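Local coordinates for protein alpha-fucosidase GH29 (Fusarium graminearum, PDB 4PSR) that hydrolyses alpha-L-fucosides as a family 29 glycoside hydrolase, probably releasing alpha-1,6-linked fucose from the reducing-end N-acetylglucosamine of glycoprotein glycans, at residues A[54-58]-A[59-63]; A[524-527]-A[528-532]. All blocks are in the same frame, centred on the assembly; numbering follows the deposited sequence.

Interaction 1 of 2, residues A[54-58]-A[59-63]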
ATOM      1  N   GLU A  54      15.457  25.921  -3.208  1.00 13.56           N
ATOM      2  CA  GLU A  54      15.823  25.953  -1.787  1.00 15.25           C
ATOM      3  C   GLU A  54      17.179  26.648  -1.614  1.00 15.88           C
ATOM      4  O   GLU A  54      18.115  26.332  -2.310  1.00 18.20           O
ATOM      5  CB  GLU A  54      15.897  24.534  -1.231  1.00 15.76           C
ATOM      6  CG  GLU A  54      16.156  24.454   0.269  1.00 15.81           C
ATOM      7  CD  GLU A  54      16.305  23.036   0.744  1.00 20.57           C
ATOM      8  OE1 GLU A  54      16.225  22.112  -0.095  1.00 19.86           O
ATOM      9  OE2 GLU A  54      16.490  22.839   1.964  1.00 26.47           O
ATOM     10  N   PRO A  55      17.278  27.589  -0.660  1.00 15.36           N
ATOM     11  CA  PRO A  55      18.581  28.230  -0.448  1.00 16.09           C
ATOM     12  C   PRO A  55      19.676  27.238  -0.115  1.00 16.77           C
ATOM     13  O   PRO A  55      19.466  26.346   0.702  1.00 20.01           O
ATOM     14  CB  PRO A  55      18.311  29.179   0.738  1.00 16.99           C
ATOM     15  CG  PRO A  55      16.894  29.522   0.610  1.00 20.19           C
ATOM     16  CD  PRO A  55      16.198  28.277   0.060  1.00 15.97           C
ATOM     17  N   ASP A  56      20.819  27.405  -0.771  1.00 18.62           N
ATOM     18  CA  ASP A  56      22.027  26.635  -0.487  1.00 20.86           C
ATOM     19  C   ASP A  56      21.910  25.118  -0.741  1.00 23.46           C
ATOM     20  O   ASP A  56      22.754  24.345  -0.273  1.00 28.46           O
ATOM     21  CB  ASP A  56      22.466  26.883   0.967  1.00 27.47           C
ATOM     22  CG  ASP A  56      23.921  26.517   1.219  1.00 40.22           C
ATOM     23  OD1 ASP A  56      24.719  26.495   0.256  1.00 36.45           O
ATOM     24  OD2 ASP A  56      24.260  26.254   2.391  1.00 48.56           O
ATOM     25  N   SER A  57      20.904  24.666  -1.489  1.00 19.89           N
ATOM     26  CA  SER A  57      20.756  23.217  -1.668  1.00 17.98           C
ATOM     27  C   SER A  57      21.575  22.668  -2.830  1.00 15.14           C
ATOM     28  O   SER A  57      21.952  23.395  -3.741  1.00 16.53           O
ATOM     29  CB  SER A  57      19.293  22.847  -1.888  1.00 17.59           C
ATOM     30  OG  SER A  57      18.860  23.356  -3.134  1.00 18.45           O
ATOM     31  N   ASP A  58      21.826  21.367  -2.803  1.00 15.91           N
ATOM     32  CA  ASP A  58      22.483  20.727  -3.917  1.00 16.45           C
ATOM     33  C   ASP A  58      21.640  20.856  -5.194  1.00 14.84           C
ATOM     34  O   ASP A  58      22.190  21.035  -6.270  1.00 16.58           O
ATOM     35  CB  ASP A  58      22.778  19.265  -3.614  1.00 19.48           C
ATOM     36  CG  ASP A  58      23.452  18.571  -4.758  1.00 22.80           C
ATOM     37  OD1 ASP A  58      24.683  18.753  -4.933  1.00 29.79           O
ATOM     38  OD2 ASP A  58      22.757  17.853  -5.511  1.00 21.47           O
ATOM     39  N   GLN A  59      20.320  20.787  -5.052  1.00 14.27           N
ATOM     40  CA  GLN A  59      19.436  20.890  -6.216  1.00 14.69           C
ATOM     41  C   GLN A  59      19.481  22.270  -6.833  1.00 14.74           C
ATOM     42  O   GLN A  59      19.501  22.396  -8.054  1.00 13.84           O
ATOM     43  CB  GLN A  59      18.004  20.503  -5.861  1.00 15.02           C
ATOM     44  CG  GLN A  59      17.841  19.069  -5.391  1.00 14.64           C
ATOM     45  CD  GLN A  59      17.951  18.902  -3.889  1.00 16.45           C
ATOM     46  OE1 GLN A  59      18.666  19.651  -3.210  1.00 15.41           O
ATOM     47  NE2 GLN A  59      17.229  17.918  -3.357  1.00 17.02           N
ATOM     48  N   ARG A  60      19.527  23.308  -6.005  1.00 14.20           N
ATOM     49  CA  ARG A  60      19.687  24.669  -6.520  1.00 14.00           C
ATOM     50  C   ARG A  60      21.017  24.846  -7.231  1.00 13.50           C
ATOM     51  O   ARG A  60      21.078  25.505  -8.256  1.00 14.79           O
ATOM     52  CB  ARG A  60      19.561  25.714  -5.402  1.00 17.02           C
ATOM     53  CG  ARG A  60      20.057  27.107  -5.811  1.00 18.57           C
ATOM     54  CD  ARG A  60      19.937  28.092  -4.653  1.00 19.92           C
ATOM     55  NE  ARG A  60      18.586  28.588  -4.532  1.00 18.78           N
ATOM     56  CZ  ARG A  60      18.106  29.668  -5.163  1.00 18.34           C
ATOM     57  NH1 ARG A  60      18.884  30.381  -5.973  1.00 22.20           N
ATOM     58  NH2 ARG A  60      16.842  30.032  -4.992  1.00 21.75           N
ATOM     59  N   LYS A  61      22.081  24.271  -6.674  1.00 15.53           N
ATOM     60  CA  LYS A  61      23.412  24.374  -7.271  1.00 18.06           C
ATOM     61  C   LYS A  61      23.390  23.727  -8.646  1.00 15.10           C
ATOM     62  O   LYS A  61      23.848  24.307  -9.639  1.00 17.91           O
ATOM     63  CB  LYS A  61      24.453  23.716  -6.352  1.00 19.52           C
ATOM     64  CG  LYS A  61      24.641  24.475  -5.045  1.00 36.79           C
ATOM     65  CD  LYS A  61      25.598  23.817  -4.071  1.00 46.60           C
ATOM     66  CE  LYS A  61      25.732  24.662  -2.805  1.00 51.39           C
ATOM     67  NZ  LYS A  61      26.637  24.043  -1.796  1.00 70.91           N
ATOM     68  N   HIS A  62      22.819  22.521  -8.722  1.00 13.55           N
ATOM     69  CA  HIS A  62      22.728  21.803  -9.989  1.00 16.08           C
ATOM     70  C   HIS A  62      21.901  22.611 -10.990  1.00 15.35           C
ATOM     71  O   HIS A  62      22.279  22.738 -12.166  1.00 14.94           O
ATOM     72  CB  HIS A  62      22.064  20.437  -9.769  1.00 15.41           C
ATOM     73  CG  HIS A  62      21.729  19.722 -11.041  1.00 14.87           C
ATOM     74  ND1 HIS A  62      22.628  18.914 -11.709  1.00 17.80           N
ATOM     75  CD2 HIS A  62      20.581  19.695 -11.766  1.00 14.70           C
ATOM     76  CE1 HIS A  62      22.050  18.438 -12.801  1.00 16.33           C
ATOM     77  NE2 HIS A  62      20.806  18.883 -12.847  1.00 15.45           N
ATOM     78  N   HIS A  63      20.772  23.137 -10.533  1.00 14.54           N
ATOM     79  CA  HIS A  63      19.889  23.889 -11.407  1.00 15.07           C
ATOM     80  C   HIS A  63      20.599  25.102 -11.986  1.00 14.65           C
ATOM     81  O   HIS A  63      20.502  25.410 -13.186  1.00 14.95           O
ATOM     82  CB  HIS A  63      18.641  24.356 -10.652  1.00 14.77           C
ATOM     83  CG  HIS A  63      17.568  24.851 -11.553  1.00 14.05           C
ATOM     84  ND1 HIS A  63      16.744  23.989 -12.245  1.00 13.85           N
ATOM     85  CD2 HIS A  63      17.261  26.101 -11.971  1.00 16.72           C
ATOM     86  CE1 HIS A  63      15.939  24.697 -13.018  1.00 12.35           C
ATOM     87  NE2 HIS A  63      16.228  25.982 -12.870  1.00 14.38           N
TER
HETATM   88  O   HOH W   1      17.884  19.974  -0.441  1.00 33.85           O
HETATM   89  O   HOH W   2      20.846  19.832  -0.505  1.00 30.61           O
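Ser-57 OG accepts a hydrogen bond from Arg-60 N at 2.9 Å, with an N-H...O angle of 161°. The hydroxyl sits between the backbone N and the carbonyl carbon (chi1 68°), turned toward the first turn of helix 58-66, where amide groups lack partners from a preceding turn. Serine suits this place because its acceptor is short enough to reach an amide three residues on. The main-chain bond Lys-61 N to Ser-57 O, 3.1 Å, then starts the regular helical pattern.

Arg-60 passes beside the cap and bends at chi3, bringing NE to 3.2 Å from Glu-54 O. That oxygen lies in the guanidinium plane; NE stands above the carbonyl plane rather than on a lone pair, and the N-H...O angle of 137° is well short of straight. On the outer surface, the extended Lys-61 runs alongside Asp-56 in a long salt bridge, OD1 to NZ 3.7 Å. A water donates to both Glu-54 OE1 and Gln-59 OE1, bridging loop to helix.

Farther out, Glu-71 and the carbonyl of Tyr-53 hold Arg-60 NH2, Asn-51 binds Glu-54 OE1 and its carbonyl meets the Ser-57 hydroxyl, and Tyr-43 binds Asp-58 OD2. Pro-55 and Asp-56 occupy the corners of a type II turn, proline supplying the fixed phi of the first. The whole is a turn leading into a serine N-cap, at the surface of the catalytic-domain region.

Interaction 2 of 2, residues A[524-527]-A[528-532]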
ATOM      1  N   PHE A 524      -6.331  -4.307  20.926  1.00 14.30           N
ATOM      2  CA  PHE A 524      -7.248  -4.881  19.960  1.00 14.96           C
ATOM      3  C   PHE A 524      -8.655  -4.353  20.218  1.00 15.42           C
ATOM      4  O   PHE A 524      -9.288  -4.708  21.221  1.00 16.88           O
ATOM      5  CB  PHE A 524      -7.168  -6.408  20.048  1.00 14.13           C
ATOM      6  CG  PHE A 524      -5.767  -6.923  19.918  1.00 14.49           C
ATOM      7  CD1 PHE A 524      -5.139  -6.958  18.679  1.00 15.45           C
ATOM      8  CD2 PHE A 524      -5.036  -7.296  21.035  1.00 14.51           C
ATOM      9  CE1 PHE A 524      -3.825  -7.388  18.555  1.00 14.00           C
ATOM     10  CE2 PHE A 524      -3.724  -7.728  20.919  1.00 14.99           C
ATOM     11  CZ  PHE A 524      -3.112  -7.780  19.674  1.00 14.29           C
ATOM     12  N   ASP A 525      -9.123  -3.457  19.345  1.00 13.86           N
ATOM     13  CA  ASP A 525     -10.419  -2.813  19.532  1.00 13.42           C
ATOM     14  C   ASP A 525     -11.544  -3.611  18.885  1.00 15.07           C
ATOM     15  O   ASP A 525     -11.318  -4.674  18.304  1.00 15.08           O
ATOM     16  CB  ASP A 525     -10.391  -1.346  19.072  1.00 14.59           C
ATOM     17  CG  ASP A 525     -10.198  -1.156  17.587  1.00 16.01           C
ATOM     18  OD1 ASP A 525     -10.096  -2.130  16.823  1.00 15.20           O
ATOM     19  OD2 ASP A 525     -10.125   0.027  17.157  1.00 21.03           O
ATOM     20  N   THR A 526     -12.773  -3.121  18.994  1.00 14.85           N
ATOM     21  CA  THR A 526     -13.923  -3.841  18.441  1.00 15.63           C
ATOM     22  C   THR A 526     -13.759  -4.069  16.943  1.00 13.20           C
ATOM     23  O   THR A 526     -14.081  -5.125  16.423  1.00 14.01           O
ATOM     24  CB  THR A 526     -15.233  -3.062  18.688  1.00 15.30           C
ATOM     25  OG1 THR A 526     -15.617  -3.181  20.066  1.00 17.73           O
ATOM     26  CG2 THR A 526     -16.366  -3.559  17.815  1.00 19.18           C
ATOM     27  N   VAL A 527     -13.239  -3.073  16.230  1.00 14.17           N
ATOM     28  CA  VAL A 527     -13.039  -3.224  14.793  1.00 14.99           C
ATOM     29  C   VAL A 527     -12.040  -4.345  14.504  1.00 13.18           C
ATOM     30  O   VAL A 527     -12.280  -5.182  13.634  1.00 12.99           O
ATOM     31  CB  VAL A 527     -12.544  -1.917  14.174  1.00 15.13           C
ATOM     32  CG1 VAL A 527     -12.093  -2.105  12.738  1.00 16.34           C
ATOM     33  CG2 VAL A 527     -13.667  -0.856  14.219  1.00 15.47           C
ATOM     34  N   PHE A 528     -10.935  -4.385  15.253  1.00 12.42           N
ATOM     35  CA  PHE A 528      -9.936  -5.428  15.055  1.00 13.21           C
ATOM     36  C   PHE A 528     -10.565  -6.795  15.250  1.00 14.08           C
ATOM     37  O   PHE A 528     -10.431  -7.666  14.404  1.00 13.41           O
ATOM     38  CB  PHE A 528      -8.744  -5.242  16.010  1.00 13.46           C
ATOM     39  CG  PHE A 528      -7.627  -6.229  15.769  1.00 14.15           C
ATOM     40  CD1 PHE A 528      -7.770  -7.562  16.140  1.00 13.99           C
ATOM     41  CD2 PHE A 528      -6.412  -5.822  15.213  1.00 12.34           C
ATOM     42  CE1 PHE A 528      -6.750  -8.462  15.905  1.00 14.89           C
ATOM     43  CE2 PHE A 528      -5.408  -6.717  14.968  1.00 12.63           C
ATOM     44  CZ  PHE A 528      -5.569  -8.036  15.331  1.00 13.75           C
ATOM     45  N   LEU A 529     -11.228  -6.997  16.374  1.00 13.85           N
ATOM     46  CA  LEU A 529     -11.694  -8.328  16.738  1.00 15.50           C
ATOM     47  C   LEU A 529     -12.775  -8.777  15.759  1.00 13.64           C
ATOM     48  O   LEU A 529     -12.782  -9.941  15.306  1.00 14.19           O
ATOM     49  CB  LEU A 529     -12.166  -8.325  18.200  1.00 14.12           C
ATOM     50  CG  LEU A 529     -11.057  -8.119  19.234  1.00 14.86           C
ATOM     51  CD1 LEU A 529     -11.639  -7.609  20.582  1.00 14.94           C
ATOM     52  CD2 LEU A 529     -10.201  -9.377  19.398  1.00 16.60           C
ATOM     53  N   THR A 530     -13.657  -7.862  15.381  1.00 13.75           N
ATOM     54  CA  THR A 530     -14.701  -8.147  14.425  1.00 14.10           C
ATOM     55  C   THR A 530     -14.085  -8.568  13.097  1.00 14.52           C
ATOM     56  O   THR A 530     -14.466  -9.593  12.520  1.00 15.31           O
ATOM     57  CB  THR A 530     -15.619  -6.927  14.226  1.00 15.54           C
ATOM     58  OG1 THR A 530     -16.257  -6.618  15.466  1.00 18.02           O
ATOM     59  CG2 THR A 530     -16.684  -7.195  13.172  1.00 17.09           C
ATOM     60  N   GLU A 531     -13.127  -7.793  12.584  1.00 14.34           N
ATOM     61  CA  GLU A 531     -12.537  -8.141  11.283  1.00 13.87           C
ATOM     62  C   GLU A 531     -11.773  -9.468  11.340  1.00 14.89           C
ATOM     63  O   GLU A 531     -11.720 -10.204  10.346  1.00 15.65           O
ATOM     64  CB  GLU A 531     -11.623  -7.018  10.775  1.00 12.53           C
ATOM     65  CG  GLU A 531     -11.310  -7.165   9.266  1.00 14.92           C
ATOM     66  CD  GLU A 531     -10.193  -6.249   8.819  1.00 13.12           C
ATOM     67  OE1 GLU A 531      -9.062  -6.452   9.277  1.00 13.66           O
ATOM     68  OE2 GLU A 531     -10.450  -5.319   8.020  1.00 13.49           O
ATOM     69  N   ALA A 532     -11.190  -9.784  12.491  1.00 14.29           N
ATOM     70  CA  ALA A 532     -10.432 -11.021  12.688  1.00 14.70           C
ATOM     71  C   ALA A 532     -11.350 -12.222  12.773  1.00 16.74           C
ATOM     72  O   ALA A 532     -10.864 -13.357  12.757  1.00 19.54           O
ATOM     73  CB  ALA A 532      -9.599 -10.929  13.946  1.00 14.91           C
TER
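Phe-524 and Phe-528 lie side by side and point the same way, their rings meeting in a T-shaped stack with centroids 4.8 Å apart and planes at 66°. The edge of Phe-524 supplies the contact: CD1 stands over the centre of the Phe-528 ring and comes within 3.5 Å of its CE1. With CG anti to the backbone N (chi1 -175°), Phe-528 swings its ring back from the helix toward the preceding strand 522-524. Leu-519 of strand 516-519 touches both phenylalanine side chains, and two large aromatics suit this buried junction.

Asp-525, crossing Phe-528 at about a right angle, is the N-cap: its OD1 takes Phe-528 N at 2.9 Å, met nearly along the C-O bond. Its short side chain puts a carboxylate oxygen within reach of the amide three residues on, and OD2 forms a salt bridge with Arg-557. Farther along, Thr-526 O accepts both Thr-530 N at 3.0 Å and Thr-530 OG1 at 2.8 Å, from opposite faces of its carbonyl plane. Threonine's hydroxyl, just one carbon out, can reach the carbonyl four residues earlier and is satisfied within the helix.

Thus a carboxylate, probably favoured by the helix dipole, and main-chain bonds cap the helix start, while the aromatic pair fastens strand to helix through apolar contact.

Both interactions are helix starts, each with a short polar side chain capping the amide three residues on, but they lie on opposite sides of the chain's centre, their centres about 49 Å apart. Interaction 1 is a surface contact joining a loop to helix 58-66, in the region of the catalytic barrel. Its serine cap is itself buried, but charged and hydrated side chains lie round it at the surface. Interaction 2 is partly buried and joins strand 522-524 to helix 526-532, among the antiparallel sheets near the C-terminus. There a charged aspartate caps, and an aromatic pair replaces the arginine hydrogen bond, long lysine salt bridge and water bridge of 54-63. The two share no structural element.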